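Local coordinates for protein AtxE2 (Asticcacaulis excentricus, PDB 5TXE) that hydrolyses the isopeptide bond of the lasso peptides astexin-2 and astexin-3, recognising their knotted shape and turning them into linear peptides, at residues 647-650 with 651-655; 178-181 with 182-185; 483-486 with 487-491. The protein carries 1 engineered substitution. All coordinates share one frame; numbering follows the deposited sequence.

Interaction 1 of 3, residues 647-650 with 651-655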
ATOM      1  N   LEU A 647      -2.782  17.280  -1.437  1.00 20.07           N
ATOM      2  CA  LEU A 647      -2.857  18.198  -2.544  1.00 19.92           C
ATOM      3  C   LEU A 647      -1.680  19.146  -2.587  1.00 21.29           C
ATOM      4  O   LEU A 647      -1.167  19.471  -3.642  1.00 23.64           O
ATOM      5  CB  LEU A 647      -4.186  18.975  -2.493  1.00 21.40           C
ATOM      6  CG  LEU A 647      -4.353  20.025  -3.599  1.00 21.54           C
ATOM      7  CD1 LEU A 647      -4.275  19.379  -4.955  1.00 22.84           C
ATOM      8  CD2 LEU A 647      -5.696  20.766  -3.487  1.00 21.48           C
ATOM      9  N   ALA A 648      -1.253  19.608  -1.410  1.00 23.23           N
ATOM     10  CA  ALA A 648      -0.147  20.534  -1.301  1.00 22.65           C
ATOM     11  C   ALA A 648       1.160  19.833  -1.665  1.00 23.06           C
ATOM     12  O   ALA A 648       1.985  20.398  -2.311  1.00 20.78           O
ATOM     13  CB  ALA A 648      -0.089  21.046   0.109  1.00 23.76           C
ATOM     14  N   VAL A 649       1.299  18.575  -1.303  1.00 21.50           N
ATOM     15  CA  VAL A 649       2.435  17.785  -1.719  1.00 21.16           C
ATOM     16  C   VAL A 649       2.490  17.635  -3.268  1.00 23.28           C
ATOM     17  O   VAL A 649       3.510  17.910  -3.890  1.00 21.18           O
ATOM     18  CB  VAL A 649       2.376  16.408  -1.070  1.00 21.85           C
ATOM     19  CG1 VAL A 649       3.423  15.448  -1.680  1.00 22.36           C
ATOM     20  CG2 VAL A 649       2.683  16.551   0.404  1.00 24.84           C
ATOM     21  N   TYR A 650       1.368  17.210  -3.864  1.00 22.87           N
ATOM     22  CA  TYR A 650       1.224  17.134  -5.318  1.00 22.66           C
ATOM     23  C   TYR A 650       1.681  18.415  -5.979  1.00 24.65           C
ATOM     24  O   TYR A 650       2.503  18.399  -6.902  1.00 24.56           O
ATOM     25  CB  TYR A 650      -0.221  16.934  -5.729  1.00 20.46           C
ATOM     26  CG  TYR A 650      -0.844  15.564  -5.545  1.00 21.88           C
ATOM     27  CD1 TYR A 650      -0.124  14.435  -5.139  1.00 22.82           C
ATOM     28  CD2 TYR A 650      -2.197  15.385  -5.823  1.00 22.41           C
ATOM     29  CE1 TYR A 650      -0.749  13.189  -4.969  1.00 22.39           C
ATOM     30  CE2 TYR A 650      -2.810  14.143  -5.717  1.00 22.29           C
ATOM     31  CZ  TYR A 650      -2.092  13.050  -5.311  1.00 23.10           C
ATOM     32  OH  TYR A 650      -2.762  11.873  -5.271  1.00 23.55           O
ATOM     33  N   ASN A 651       1.161  19.541  -5.509  1.00 24.74           N
ATOM     34  CA  ASN A 651       1.432  20.823  -6.182  1.00 22.31           C
ATOM     35  C   ASN A 651       2.856  21.297  -6.024  1.00 25.16           C
ATOM     36  O   ASN A 651       3.434  21.828  -6.967  1.00 22.24           O
ATOM     37  CB  ASN A 651       0.519  21.901  -5.659  1.00 22.01           C
ATOM     38  CG  ASN A 651      -0.857  21.814  -6.277  1.00 24.41           C
ATOM     39  OD1 ASN A 651      -0.984  21.523  -7.436  1.00 28.15           O
ATOM     40  ND2 ASN A 651      -1.872  22.093  -5.516  1.00 25.11           N
ATOM     41  N   ARG A 652       3.439  21.107  -4.844  1.00 23.20           N
ATOM     42  CA  ARG A 652       4.784  21.536  -4.668  1.00 22.45           C
ATOM     43  C   ARG A 652       5.755  20.629  -5.451  1.00 22.94           C
ATOM     44  O   ARG A 652       6.825  21.062  -5.882  1.00 19.96           O
ATOM     45  CB  ARG A 652       5.126  21.560  -3.182  1.00 22.77           C
ATOM     46  CG  ARG A 652       6.443  22.270  -2.904  1.00 23.16           C
ATOM     47  CD  ARG A 652       6.759  22.231  -1.403  1.00 23.74           C
ATOM     48  NE  ARG A 652       6.006  23.219  -0.624  1.00 25.87           N
ATOM     49  CZ  ARG A 652       4.986  22.944   0.180  1.00 23.82           C
ATOM     50  NH1 ARG A 652       4.527  21.759   0.284  1.00 21.26           N
ATOM     51  NH2 ARG A 652       4.389  23.917   0.850  1.00 26.72           N
ATOM     52  N   THR A 653       5.443  19.352  -5.534  1.00 21.46           N
ATOM     53  CA  THR A 653       6.304  18.469  -6.233  1.00 22.16           C
ATOM     54  C   THR A 653       6.289  18.777  -7.750  1.00 23.99           C
ATOM     55  O   THR A 653       7.332  18.777  -8.384  1.00 23.47           O
ATOM     56  CB  THR A 653       5.896  17.028  -5.989  1.00 22.27           C
ATOM     57  OG1 THR A 653       6.371  16.667  -4.706  1.00 23.40           O
ATOM     58  CG2 THR A 653       6.532  16.104  -7.010  1.00 21.57           C
ATOM     59  N   ILE A 654       5.118  19.105  -8.303  1.00 24.49           N
ATOM     60  CA  ILE A 654       5.047  19.567  -9.694  1.00 24.66           C
ATOM     61  C   ILE A 654       5.803  20.867  -9.859  1.00 26.81           C
ATOM     62  O   ILE A 654       6.587  21.015 -10.799  1.00 30.07           O
ATOM     63  CB  ILE A 654       3.610  19.719 -10.157  1.00 23.06           C
ATOM     64  CG1 ILE A 654       2.998  18.351 -10.292  1.00 23.23           C
ATOM     65  CG2 ILE A 654       3.509  20.403 -11.506  1.00 22.49           C
ATOM     66  CD1 ILE A 654       1.492  18.369 -10.414  1.00 24.77           C
ATOM     67  N   ASP A 655       5.620  21.807  -8.945  1.00 24.82           N
ATOM     68  CA  ASP A 655       6.303  23.070  -9.079  1.00 25.23           C
ATOM     69  C   ASP A 655       7.817  22.842  -9.042  1.00 24.98           C
ATOM     70  O   ASP A 655       8.588  23.509  -9.733  1.00 22.47           O
ATOM     71  CB  ASP A 655       5.969  24.027  -7.936  1.00 28.72           C
ATOM     72  CG  ASP A 655       4.532  24.548  -7.944  1.00 32.74           C
ATOM     73  OD1 ASP A 655       3.795  24.333  -8.926  1.00 33.05           O
ATOM     74  OD2 ASP A 655       4.115  25.163  -6.932  1.00 31.94           O
TER
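Asn651 sets its side-chain amide against Leu647, one turn earlier in the helix: ND2 lies 3.7 Å from Leu647 CD1, and the two side chains cross obliquely. CG of Asn651 stands opposite its own carbonyl carbon (chi1 -79°), which turns the amide back along the helix toward the carbonyl of Leu647. That carbonyl's bond goes to the backbone, Asn651 N to Leu647 O at 3.0 Å. Three more i to i+4 bonds follow, from Arg652 N, Thr653 N and Ile654 N, the third of these reaching Tyr650 O at 3.0 Å. Ile654 also folds CG1 back to 3.4 Å from Tyr650 O. All of this is regular alpha-helix, part of the long helix 643-662 of the alpha/beta-hydrolase domain, the catalytic domain of prolyl oligopeptidase relatives. Thr653 brings CB to 3.3 Å from Val649 O. Besides Thr653 N, that carbonyl accepts Gln605 NE2, while OE1 of the same glutamine holds Arg652 NH1, so one residue of strand 602-607 grips the helix at two points. Farther out, Tyr650 OH is bonded to Asp450, helix 40-44 packs on Leu647, Tyr650 and Asn651, and helix 672-684 meets Arg652.

Interaction 2 of 3, residues 178-181 with 182-185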
ATOM      1  N   TRP A 178     -21.778 -11.433  13.144  1.00 33.63           N
ATOM      2  CA  TRP A 178     -23.096 -11.847  13.588  1.00 35.17           C
ATOM      3  C   TRP A 178     -23.056 -13.305  14.042  1.00 33.16           C
ATOM      4  O   TRP A 178     -22.516 -14.144  13.339  1.00 37.23           O
ATOM      5  CB  TRP A 178     -24.067 -11.722  12.432  1.00 31.49           C
ATOM      6  CG  TRP A 178     -24.227 -10.338  11.914  1.00 37.05           C
ATOM      7  CD1 TRP A 178     -23.531  -9.728  10.887  1.00 36.89           C
ATOM      8  CD2 TRP A 178     -25.175  -9.380  12.367  1.00 35.17           C
ATOM      9  NE1 TRP A 178     -24.012  -8.461  10.688  1.00 34.63           N
ATOM     10  CE2 TRP A 178     -25.008  -8.222  11.590  1.00 35.20           C
ATOM     11  CE3 TRP A 178     -26.178  -9.403  13.347  1.00 40.15           C
ATOM     12  CZ2 TRP A 178     -25.781  -7.098  11.770  1.00 38.18           C
ATOM     13  CZ3 TRP A 178     -26.935  -8.284  13.541  1.00 42.43           C
ATOM     14  CH2 TRP A 178     -26.739  -7.140  12.742  1.00 40.93           C
ATOM     15  N   LEU A 179     -23.573 -13.586  15.231  1.00 35.12           N
ATOM     16  CA  LEU A 179     -23.844 -14.961  15.648  1.00 38.49           C
ATOM     17  C   LEU A 179     -25.258 -15.423  15.183  1.00 41.99           C
ATOM     18  O   LEU A 179     -25.429 -16.578  14.833  1.00 48.58           O
ATOM     19  CB  LEU A 179     -23.686 -15.143  17.141  1.00 39.70           C
ATOM     20  CG  LEU A 179     -22.284 -14.935  17.726  1.00 42.16           C
ATOM     21  CD1 LEU A 179     -22.258 -15.207  19.232  1.00 38.89           C
ATOM     22  CD2 LEU A 179     -21.292 -15.826  17.013  1.00 42.20           C
ATOM     23  N   ASP A 180     -26.221 -14.509  15.156  1.00 41.92           N
ATOM     24  CA  ASP A 180     -27.520 -14.703  14.531  1.00 44.63           C
ATOM     25  C   ASP A 180     -28.065 -13.316  14.238  1.00 48.45           C
ATOM     26  O   ASP A 180     -27.374 -12.345  14.482  1.00 46.26           O
ATOM     27  CB  ASP A 180     -28.461 -15.539  15.427  1.00 48.74           C
ATOM     28  CG  ASP A 180     -28.758 -14.890  16.778  1.00 49.82           C
ATOM     29  OD1 ASP A 180     -28.958 -13.666  16.854  1.00 52.33           O
ATOM     30  OD2 ASP A 180     -28.765 -15.612  17.791  1.00 42.96           O
ATOM     31  N   ASP A 181     -29.299 -13.190  13.768  1.00 46.85           N
ATOM     32  CA  ASP A 181     -29.826 -11.879  13.415  1.00 46.27           C
ATOM     33  C   ASP A 181     -29.872 -10.792  14.511  1.00 42.22           C
ATOM     34  O   ASP A 181     -29.986  -9.614  14.178  1.00 40.86           O
ATOM     35  CB  ASP A 181     -31.202 -12.001  12.778  1.00 50.38           C
ATOM     36  CG  ASP A 181     -31.139 -12.592  11.386  1.00 54.50           C
ATOM     37  OD1 ASP A 181     -30.250 -12.185  10.584  1.00 56.16           O
ATOM     38  OD2 ASP A 181     -31.999 -13.448  11.083  1.00 61.41           O
ATOM     39  N   ASN A 182     -29.774 -11.180  15.773  1.00 39.01           N
ATOM     40  CA  ASN A 182     -29.893 -10.271  16.901  1.00 45.66           C
ATOM     41  C   ASN A 182     -28.711 -10.338  17.843  1.00 43.42           C
ATOM     42  O   ASN A 182     -28.779  -9.804  18.949  1.00 42.03           O
ATOM     43  CB  ASN A 182     -31.153 -10.649  17.721  1.00 53.06           C
ATOM     44  CG  ASN A 182     -32.406 -10.608  16.878  1.00 62.30           C
ATOM     45  OD1 ASN A 182     -32.830  -9.522  16.441  1.00 68.66           O
ATOM     46  ND2 ASN A 182     -32.964 -11.788  16.563  1.00 58.12           N
ATOM     47  N   THR A 183     -27.625 -10.985  17.434  1.00 38.93           N
ATOM     48  CA  THR A 183     -26.536 -11.198  18.368  1.00 39.81           C
ATOM     49  C   THR A 183     -25.202 -10.974  17.678  1.00 36.73           C
ATOM     50  O   THR A 183     -25.005 -11.454  16.558  1.00 32.19           O
ATOM     51  CB  THR A 183     -26.608 -12.624  18.886  1.00 42.91           C
ATOM     52  OG1 THR A 183     -27.940 -12.896  19.359  1.00 49.40           O
ATOM     53  CG2 THR A 183     -25.620 -12.835  19.961  1.00 42.33           C
ATOM     54  N   LEU A 184     -24.301 -10.228  18.332  1.00 35.07           N
ATOM     55  CA  LEU A 184     -23.008  -9.862  17.740  1.00 34.13           C
ATOM     56  C   LEU A 184     -21.939 -10.285  18.689  1.00 32.08           C
ATOM     57  O   LEU A 184     -22.046 -10.088  19.900  1.00 32.56           O
ATOM     58  CB  LEU A 184     -22.878  -8.336  17.508  1.00 34.96           C
ATOM     59  CG  LEU A 184     -23.759  -7.681  16.461  1.00 35.42           C
ATOM     60  CD1 LEU A 184     -23.664  -6.173  16.610  1.00 36.64           C
ATOM     61  CD2 LEU A 184     -23.324  -8.079  15.069  1.00 36.56           C
ATOM     62  N   ILE A 185     -20.869 -10.807  18.123  1.00 29.94           N
ATOM     63  CA  ILE A 185     -19.662 -11.042  18.905  1.00 32.12           C
ATOM     64  C   ILE A 185     -18.579 -10.050  18.452  1.00 29.09           C
ATOM     65  O   ILE A 185     -18.472  -9.724  17.280  1.00 26.47           O
ATOM     66  CB  ILE A 185     -19.164 -12.494  18.741  1.00 29.99           C
ATOM     67  CG1 ILE A 185     -17.920 -12.692  19.559  1.00 31.14           C
ATOM     68  CG2 ILE A 185     -18.893 -12.830  17.286  1.00 29.36           C
ATOM     69  CD1 ILE A 185     -17.535 -14.147  19.721  1.00 36.34           C
TER
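Asp180 OD1 takes two hydrogen bonds from within the type I turn that this residue begins, one from Asn182 N at 2.8 Å and one from Thr183 OG1, also at 2.8 Å. The backbone N-H comes in nearly along the C-O axis of the carboxylate, whereas the hydroxyl arrives on the syn side, 30° out of the plane. A chi1 of 61° sets the carboxylate between the backbone N and carbonyl carbon of Asp180, facing the turn. Thr183 N closes the turn on Asp180 O at 3.3 Å. An alanine in place of this aspartate is likely to leave Asn182 N without its acceptor and the Thr183 hydroxyl free to turn. Thr183 O accepts from Leu179 N at 2.9 Å; two residues, Leu179 and Asp180, stand across from the single Thr183, which makes a classic beta bulge. Leu184 lays CD2 over a face of Trp178, 3.6 Å from the centroid of the six-membered ring, a CH-pi contact. Arg133 O satisfies Trp178 NE1, Ser137 N is bonded to Asp181 OD1, and Leu179 O accepts Arg251 NH2. The hairpin joins strands 173-178 and 183-188 of one antiparallel sheet, with Trp178 and Leu184 against strand 140-147 and Leu179 and Ile185 against helix 246-253.

Interaction 3 of 3, residues 483-486 with 487-491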
ATOM      1  N   ILE A 483      13.622 -12.631   6.542  1.00 56.48           N
ATOM      2  CA  ILE A 483      14.597 -11.843   7.293  1.00 58.74           C
ATOM      3  C   ILE A 483      16.024 -12.206   6.816  1.00 54.30           C
ATOM      4  O   ILE A 483      16.826 -11.301   6.549  1.00 61.92           O
ATOM      5  CB  ILE A 483      14.426 -11.992   8.833  1.00 56.50           C
ATOM      6  CG1 ILE A 483      12.963 -11.689   9.224  1.00 61.67           C
ATOM      7  CG2 ILE A 483      15.386 -11.056   9.582  1.00 54.83           C
ATOM      8  CD1 ILE A 483      12.665 -11.791  10.706  1.00 61.56           C
ATOM      9  N   ALA A 484      16.328 -13.489   6.665  1.00 45.75           N
ATOM     10  CA  ALA A 484      17.626 -13.883   6.100  1.00 49.45           C
ATOM     11  C   ALA A 484      17.831 -13.436   4.640  1.00 47.25           C
ATOM     12  O   ALA A 484      18.951 -13.174   4.202  1.00 41.67           O
ATOM     13  CB  ALA A 484      17.827 -15.391   6.199  1.00 49.71           C
ATOM     14  N   GLN A 485      16.745 -13.371   3.882  1.00 44.89           N
ATOM     15  CA  GLN A 485      16.849 -12.970   2.494  1.00 43.74           C
ATOM     16  C   GLN A 485      17.238 -11.507   2.455  1.00 40.21           C
ATOM     17  O   GLN A 485      18.100 -11.098   1.653  1.00 36.20           O
ATOM     18  CB  GLN A 485      15.504 -13.136   1.762  1.00 43.82           C
ATOM     19  CG  GLN A 485      15.579 -12.897   0.256  1.00 45.32           C
ATOM     20  CD  GLN A 485      14.224 -13.085  -0.429  1.00 51.27           C
ATOM     21  OE1 GLN A 485      13.601 -14.151  -0.355  1.00 48.91           O
ATOM     22  NE2 GLN A 485      13.774 -12.054  -1.110  1.00 50.33           N
ATOM     23  N   SER A 486      16.545 -10.725   3.296  1.00 40.53           N
ATOM     24  CA  SER A 486      16.800  -9.297   3.449  1.00 45.66           C
ATOM     25  C   SER A 486      18.270  -9.055   3.766  1.00 39.97           C
ATOM     26  O   SER A 486      18.872  -8.164   3.197  1.00 35.72           O
ATOM     27  CB  SER A 486      15.914  -8.635   4.532  1.00 45.25           C
ATOM     28  OG  SER A 486      16.274  -7.256   4.656  1.00 46.31           O
ATOM     29  N   LYS A 487      18.828  -9.886   4.640  1.00 42.43           N
ATOM     30  CA  LYS A 487      20.202  -9.752   5.031  1.00 42.06           C
ATOM     31  C   LYS A 487      21.121  -9.927   3.835  1.00 40.19           C
ATOM     32  O   LYS A 487      22.043  -9.116   3.631  1.00 37.10           O
ATOM     33  CB  LYS A 487      20.507 -10.759   6.099  1.00 45.64           C
ATOM     34  CG  LYS A 487      21.821 -10.569   6.766  1.00 48.56           C
ATOM     35  CD  LYS A 487      21.912 -11.605   7.872  1.00 58.54           C
ATOM     36  CE  LYS A 487      23.353 -11.902   8.229  1.00 69.74           C
ATOM     37  NZ  LYS A 487      24.016 -10.664   8.705  1.00 74.15           N
ATOM     38  N   ALA A 488      20.839 -10.908   2.993  1.00 35.82           N
ATOM     39  CA  ALA A 488      21.593 -11.021   1.735  1.00 39.26           C
ATOM     40  C   ALA A 488      21.399  -9.821   0.774  1.00 37.17           C
ATOM     41  O   ALA A 488      22.357  -9.372   0.134  1.00 35.61           O
ATOM     42  CB  ALA A 488      21.221 -12.300   1.001  1.00 39.57           C
ATOM     43  N   GLU A 489      20.182  -9.295   0.665  1.00 34.61           N
ATOM     44  CA  GLU A 489      19.924  -8.112  -0.218  1.00 37.66           C
ATOM     45  C   GLU A 489      20.662  -6.816   0.208  1.00 33.91           C
ATOM     46  O   GLU A 489      21.067  -6.011  -0.646  1.00 29.31           O
ATOM     47  CB  GLU A 489      18.429  -7.813  -0.305  1.00 40.39           C
ATOM     48  CG  GLU A 489      17.643  -8.949  -0.937  1.00 46.59           C
ATOM     49  CD  GLU A 489      16.133  -8.825  -0.787  1.00 52.86           C
ATOM     50  OE1 GLU A 489      15.652  -8.130   0.129  1.00 57.96           O
ATOM     51  OE2 GLU A 489      15.423  -9.483  -1.564  1.00 61.04           O
ATOM     52  N   TYR A 490      20.840  -6.641   1.517  1.00 31.12           N
ATOM     53  CA  TYR A 490      21.496  -5.446   2.041  1.00 33.33           C
ATOM     54  C   TYR A 490      22.970  -5.610   2.120  1.00 35.01           C
ATOM     55  O   TYR A 490      23.679  -4.643   2.280  1.00 38.48           O
ATOM     56  CB  TYR A 490      20.948  -5.061   3.419  1.00 34.52           C
ATOM     57  CG  TYR A 490      19.640  -4.292   3.330  1.00 38.86           C
ATOM     58  CD1 TYR A 490      19.632  -2.905   3.150  1.00 47.74           C
ATOM     59  CD2 TYR A 490      18.431  -4.938   3.384  1.00 39.09           C
ATOM     60  CE1 TYR A 490      18.446  -2.186   3.061  1.00 47.12           C
ATOM     61  CE2 TYR A 490      17.240  -4.234   3.298  1.00 45.08           C
ATOM     62  CZ  TYR A 490      17.245  -2.856   3.141  1.00 47.69           C
ATOM     63  OH  TYR A 490      16.051  -2.175   3.048  1.00 50.10           O
ATOM     64  N   SER A 491      23.458  -6.837   2.022  1.00 38.04           N
ATOM     65  CA  SER A 491      24.877  -7.052   2.109  1.00 38.98           C
ATOM     66  C   SER A 491      25.532  -6.266   1.008  1.00 39.07           C
ATOM     67  O   SER A 491      25.278  -6.493  -0.189  1.00 36.54           O
ATOM     68  CB  SER A 491      25.214  -8.529   1.933  1.00 39.95           C
ATOM     69  OG  SER A 491      26.592  -8.614   1.711  1.00 46.48           O
TER
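Gln485 and Glu489, one helical turn apart, are joined at their ends by a hydrogen bond from Gln485 NE2 to Glu489 OE2 of 3.1 Å. The N-H points almost straight at the oxygen, at 171°, and the acceptor lies in the plane of the Gln485 amide. Seen from the other partner the approach is quite different: the donor meets OE2 from above the carboxylate plane, and the two flat groups stand 76° apart. Gln485 holds CG opposite its own backbone N (chi1 -173°) and runs on extended to CD, while Glu489 leans back along the helix, its CG 3.4 Å from Gln485 O. Each end has a further partner: OE2 of Glu489 also accepts from Ser472 OG, and Gln485 OE1 is bonded to Asn279 ND2. The glutamate is thus tied both to its own helix and to a neighbouring loop, which limits how far its carboxylate can turn.

This pair lies on the short helix 482-490 of the alpha/beta-hydrolase domain, with Ser491 the first residue to leave helical geometry. Around the helix from Gln485, Ser486 meets Tyr490. The ring presents its edge to the serine carbonyl, with CD2 3.3 Å from Ser486 O near the plane of the ring; that oxygen also accepts the backbone N-H of Tyr490 at 3.0 Å. Ser486 OG comes to 3.4 Å from the same CD2, but its hydrogen bond is made elsewhere, with Tyr573 O. Tyr490 packs further on Ile575 and on Arg496 of helix 494-512. Lys487 brings CB against the earlier turn, 3.4 Å from Ala484 O, and its chain, bent at chi4, then leads off.

Overall arrangement
Along the chain the contacts run in the order 2, 3, 1, and none touches another. Interaction 2 belongs to the sheets of the beta-propeller, as in relatives of the prolyl oligopeptidase family; its centre is about 47 Å from those of interactions 1 and 3. The latter two lie on helices of the hydrolase part, centres about 35 Å apart. Interaction 3 is near residues that handle the substrate: the Ile483 side chain is about 7 Å from that of Trp116, which binds astexin-3, and that of Tyr490 about 10 Å from that of Tyr438, which stabilises the alkoxide intermediate. In interaction 1 the Val649 side chain is about 11 Å from that of Glu610, probably the charge-relay acid.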